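Local coordinates for glucose import ATP-binding protein GlcV (Sulfolobus solfataricus, PDB 1OXX), which hydrolyses ATP to energise glucose uptake, as the ATP-binding subunit of the ABC transporter GlcSTUV, at residues K302-I313 / E323-H333. The protein carries 1 engineered substitution. Residues are numbered along the deposited sequence; the frame is centred on the assembly and turned at random.
Sequences KVIGYQGGLFRI and EIFTYSDHPIH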
loop_
_atom_site.group_PDB
_atom_site.type_symbol
_atom_site.label_atom_id
_atom_site.label_comp_id
_atom_site.label_asym_id
_atom_site.label_seq_id
_atom_site.Cartn_x
_atom_site.Cartn_y
_atom_site.Cartn_z
ATOM N N LYS A 302 0.278 30.044 -7.633
ATOM C CA LYS A 302 -1.044 29.924 -8.242
ATOM C C LYS A 302 -2.152 29.832 -7.197
ATOM O O LYS A 302 -3.184 30.516 -7.305
ATOM C CB LYS A 302 -1.071 28.677 -9.120
ATOM C CG LYS A 302 -2.419 28.381 -9.718
ATOM C CD LYS A 302 -2.351 27.124 -10.560
ATOM C CE LYS A 302 -3.676 26.824 -11.232
ATOM N NZ LYS A 302 -3.565 25.687 -12.188
ATOM N N VAL A 303 -1.974 28.956 -6.208
ATOM C CA VAL A 303 -3.004 28.741 -5.202
ATOM C C VAL A 303 -2.419 28.115 -3.953
ATOM O O VAL A 303 -1.416 27.401 -4.009
ATOM C CB VAL A 303 -4.116 27.847 -5.778
ATOM C CG1 VAL A 303 -3.577 26.471 -6.153
ATOM C CG2 VAL A 303 -5.329 27.783 -4.842
ATOM N N ILE A 304 -3.060 28.393 -2.824
ATOM C CA ILE A 304 -2.677 27.829 -1.549
ATOM C C ILE A 304 -3.814 27.037 -0.955
ATOM O O ILE A 304 -4.987 27.449 -1.001
ATOM C CB ILE A 304 -2.261 28.942 -0.564
ATOM C CG1 ILE A 304 -1.101 29.756 -1.133
ATOM C CG2 ILE A 304 -1.875 28.333 0.810
ATOM C CD1 ILE A 304 -0.729 30.902 -0.278
ATOM N N GLY A 305 -3.446 25.898 -0.399
ATOM C CA GLY A 305 -4.319 25.064 0.394
ATOM C C GLY A 305 -3.786 24.980 1.816
ATOM O O GLY A 305 -2.647 25.390 2.099
ATOM N N TYR A 306 -4.603 24.460 2.719
ATOM C CA TYR A 306 -4.222 24.359 4.121
ATOM C C TYR A 306 -4.546 22.978 4.623
ATOM O O TYR A 306 -5.706 22.594 4.627
ATOM C CB TYR A 306 -4.941 25.416 4.963
ATOM C CG TYR A 306 -4.542 25.443 6.417
ATOM C CD1 TYR A 306 -3.217 25.609 6.782
ATOM C CD2 TYR A 306 -5.474 25.276 7.414
ATOM C CE1 TYR A 306 -2.831 25.624 8.101
ATOM C CE2 TYR A 306 -5.098 25.300 8.754
ATOM C CZ TYR A 306 -3.768 25.466 9.080
ATOM O OH TYR A 306 -3.358 25.485 10.397
ATOM N N GLN A 307 -3.527 22.227 5.016
ATOM C CA GLN A 307 -3.756 20.869 5.487
ATOM C C GLN A 307 -2.687 20.445 6.474
ATOM O O GLN A 307 -1.514 20.752 6.309
ATOM C CB GLN A 307 -3.819 19.888 4.313
ATOM C CG GLN A 307 -2.567 19.851 3.457
ATOM C CD GLN A 307 -2.615 18.765 2.385
ATOM O OE1 GLN A 307 -3.163 18.977 1.311
ATOM N NE2 GLN A 307 -2.046 17.600 2.686
ATOM N N GLY A 308 -3.121 19.738 7.511
ATOM C CA GLY A 308 -2.218 19.246 8.530
ATOM C C GLY A 308 -1.432 20.359 9.184
ATOM O O GLY A 308 -0.281 20.163 9.564
ATOM N N GLY A 309 -2.049 21.530 9.308
ATOM C CA GLY A 309 -1.396 22.677 9.915
ATOM C C GLY A 309 -0.373 23.351 9.023
ATOM O O GLY A 309 0.262 24.330 9.434
ATOM N N LEU A 310 -0.222 22.834 7.807
ATOM C CA LEU A 310 0.739 23.370 6.859
ATOM C C LEU A 310 0.057 23.969 5.637
ATOM O O LEU A 310 -1.075 23.613 5.277
ATOM C CB LEU A 310 1.725 22.283 6.389
ATOM C CG LEU A 310 2.639 21.652 7.448
ATOM C CD1 LEU A 310 3.595 20.643 6.824
ATOM C CD2 LEU A 310 3.413 22.733 8.184
ATOM N N PHE A 311 0.779 24.870 5.002
ATOM C CA PHE A 311 0.322 25.472 3.764
ATOM C C PHE A 311 0.837 24.698 2.562
ATOM O O PHE A 311 2.042 24.491 2.399
ATOM C CB PHE A 311 0.761 26.916 3.682
ATOM C CG PHE A 311 0.163 27.768 4.742
ATOM C CD1 PHE A 311 0.860 28.056 5.901
ATOM C CD2 PHE A 311 -1.133 28.230 4.608
ATOM C CE1 PHE A 311 0.271 28.815 6.895
ATOM C CE2 PHE A 311 -1.719 29.001 5.588
ATOM C CZ PHE A 311 -1.012 29.288 6.738
ATOM N N ARG A 312 -0.095 24.281 1.720
ATOM C CA ARG A 312 0.229 23.599 0.478
ATOM C C ARG A 312 0.266 24.665 -0.595
ATOM O O ARG A 312 -0.775 25.202 -0.999
ATOM C CB ARG A 312 -0.823 22.541 0.165
ATOM C CG ARG A 312 -0.525 21.609 -1.007
ATOM C CD ARG A 312 -1.702 20.670 -1.240
ATOM N NE ARG A 312 -1.505 19.583 -2.192
ATOM C CZ ARG A 312 -1.639 19.701 -3.497
ATOM N NH1 ARG A 312 -1.933 20.878 -4.031
ATOM N NH2 ARG A 312 -1.472 18.638 -4.269
ATOM N N ILE A 313 1.475 25.014 -1.014
ATOM C CA ILE A 313 1.678 26.079 -1.966
ATOM C C ILE A 313 1.902 25.494 -3.345
ATOM O O ILE A 313 2.839 24.716 -3.548
ATOM C CB ILE A 313 2.901 26.951 -1.571
ATOM C CG1 ILE A 313 2.778 27.447 -0.137
ATOM C CG2 ILE A 313 3.066 28.089 -2.545
ATOM C CD1 ILE A 313 3.983 28.178 0.343
ATOM N N GLU A 323 2.465 22.407 -12.877
ATOM C CA GLU A 323 2.405 22.759 -11.462
ATOM C C GLU A 323 3.413 22.027 -10.595
ATOM O O GLU A 323 3.801 20.885 -10.864
ATOM C CB GLU A 323 1.021 22.448 -10.913
ATOM C CG GLU A 323 -0.099 23.269 -11.527
ATOM C CD GLU A 323 -1.476 22.842 -11.053
ATOM O OE1 GLU A 323 -1.598 21.828 -10.326
ATOM O OE2 GLU A 323 -2.454 23.522 -11.425
ATOM N N ILE A 324 3.828 22.716 -9.536
ATOM C CA ILE A 324 4.633 22.133 -8.485
ATOM C C ILE A 324 4.021 22.594 -7.162
ATOM O O ILE A 324 3.796 23.802 -6.930
ATOM C CB ILE A 324 6.080 22.592 -8.541
ATOM C CG1 ILE A 324 6.794 22.005 -9.751
ATOM C CG2 ILE A 324 6.786 22.196 -7.275
ATOM C CD1 ILE A 324 8.222 22.498 -9.849
ATOM N N PHE A 325 3.704 21.630 -6.308
ATOM C CA PHE A 325 3.288 21.962 -4.954
ATOM C C PHE A 325 4.304 21.493 -3.934
ATOM O O PHE A 325 5.081 20.539 -4.152
ATOM C CB PHE A 325 1.887 21.436 -4.605
ATOM C CG PHE A 325 1.786 19.942 -4.525
ATOM C CD1 PHE A 325 1.994 19.280 -3.334
ATOM C CD2 PHE A 325 1.496 19.204 -5.653
ATOM C CE1 PHE A 325 1.915 17.890 -3.280
ATOM C CE2 PHE A 325 1.420 17.827 -5.602
ATOM C CZ PHE A 325 1.623 17.177 -4.408
ATOM N N THR A 326 4.309 22.198 -2.817
ATOM C CA THR A 326 5.166 21.877 -1.703
ATOM C C THR A 326 4.462 22.346 -0.427
ATOM O O THR A 326 3.455 23.059 -0.493
ATOM C CB THR A 326 6.533 22.555 -1.864
ATOM O OG1 THR A 326 7.426 22.054 -0.866
ATOM C CG2 THR A 326 6.444 24.035 -1.578
ATOM N N TYR A 327 4.960 21.934 0.732
ATOM C CA TYR A 327 4.337 22.279 2.010
ATOM C C TYR A 327 5.225 23.207 2.811
ATOM O O TYR A 327 6.439 23.049 2.849
ATOM C CB TYR A 327 4.015 21.035 2.839
ATOM C CG TYR A 327 3.068 20.103 2.175
ATOM C CD1 TYR A 327 3.528 18.990 1.474
ATOM C CD2 TYR A 327 1.699 20.328 2.226
ATOM C CE1 TYR A 327 2.654 18.152 0.851
ATOM C CE2 TYR A 327 0.807 19.495 1.582
ATOM C CZ TYR A 327 1.293 18.398 0.901
ATOM O OH TYR A 327 0.414 17.547 0.270
ATOM N N SER A 328 4.608 24.169 3.488
ATOM C CA SER A 328 5.373 25.155 4.237
ATOM C C SER A 328 4.717 25.616 5.530
ATOM O O SER A 328 3.493 25.534 5.691
ATOM C CB SER A 328 5.615 26.380 3.374
ATOM O OG SER A 328 6.394 27.338 4.069
ATOM N N ASP A 329 5.562 26.111 6.436
ATOM C CA ASP A 329 5.131 26.677 7.705
ATOM C C ASP A 329 4.418 27.999 7.494
ATOM O O ASP A 329 3.506 28.315 8.234
ATOM C CB ASP A 329 6.337 26.990 8.604
ATOM C CG ASP A 329 6.983 25.759 9.195
ATOM O OD1 ASP A 329 6.263 24.784 9.511
ATOM O OD2 ASP A 329 8.215 25.708 9.401
ATOM N N HIS A 330 4.886 28.783 6.530
ATOM C CA HIS A 330 4.317 30.107 6.261
ATOM C C HIS A 330 3.835 30.185 4.823
ATOM O O HIS A 330 4.392 29.541 3.917
ATOM C CB HIS A 330 5.358 31.232 6.461
ATOM C CG HIS A 330 5.650 31.585 7.891
ATOM N ND1 HIS A 330 6.591 30.916 8.644
ATOM C CD2 HIS A 330 5.161 32.565 8.688
ATOM C CE1 HIS A 330 6.658 31.457 9.850
ATOM N NE2 HIS A 330 5.804 32.464 9.901
ATOM N N PRO A 331 2.825 31.012 4.585
ATOM C CA PRO A 331 2.315 31.165 3.225
ATOM C C PRO A 331 3.176 32.101 2.401
ATOM O O PRO A 331 3.961 32.888 2.939
ATOM C CB PRO A 331 0.924 31.794 3.430
ATOM C CG PRO A 331 0.928 32.363 4.789
ATOM C CD PRO A 331 2.126 31.866 5.547
ATOM N N ILE A 332 3.070 31.949 1.087
ATOM C CA ILE A 332 3.541 32.937 0.132
ATOM C C ILE A 332 2.321 33.147 -0.720
ATOM O O ILE A 332 1.844 32.244 -1.374
ATOM C CB ILE A 332 4.709 32.491 -0.718
ATOM C CG1 ILE A 332 5.875 32.050 0.157
ATOM C CG2 ILE A 332 5.126 33.627 -1.635
ATOM C CD1 ILE A 332 7.027 31.456 -0.631
ATOM N N HIS A 333 1.799 34.350 -0.698
ATOM C CA HIS A 333 0.486 34.586 -1.278
ATOM C C HIS A 333 0.408 34.470 -2.794
ATOM O O HIS A 333 1.395 34.589 -3.505
ATOM C CB HIS A 333 -0.117 35.889 -0.733
ATOM C CG HIS A 333 0.448 37.151 -1.317
ATOM N ND1 HIS A 333 1.515 37.823 -0.756
ATOM C CD2 HIS A 333 0.035 37.910 -2.357
ATOM C CE1 HIS A 333 1.754 38.924 -1.447
ATOM N NE2 HIS A 333 0.871 39.003 -2.420
HETATM O O HOH W 1 2.662 26.170 9.565
#
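With CG turned away from its own backbone N (chi1 -172°) and the chain extended as far as NE, R312 reaches along the sheet to F325, whose CG sits between the backbone N and the carbonyl carbon (chi1 67°). The guanidinium lies flat on that ring, planes 17° apart, in a cation-pi stack with CZ of R312 3.7 Å from the centroid of F325. On the same face of the sheet the aliphatic part of R312 runs beside Y327, CG to CE2 3.6 Å. Replacing R312 by alanine would probably cost F325 its cation-pi partner and Y327 this aliphatic flank, though Q307 would remain against the tyrosine ring. The opposite face of the sheet carries F311 and I313: P331 sets CG over the F311 ring in a CH-pi contact, CD1 of Y306 lies over the rim of the ring's other face, and I313 extends CD1 to CB of S328. Antiparallel backbone hydrogen bonds tie the strands, among them F311 N to S328 O (2.9 Å); beyond them K302 NZ forms a salt bridge with E323 OE2 at 2.6 Å. Y327 OH is hydrogen-bonded to OE1 of E243. In this C-terminal-domain hairpin 324-328 is the sheet's outermost strand and 310-317 lies between it and 294-307, while I313, T326 and I332 pack on L283 of strand 281-284.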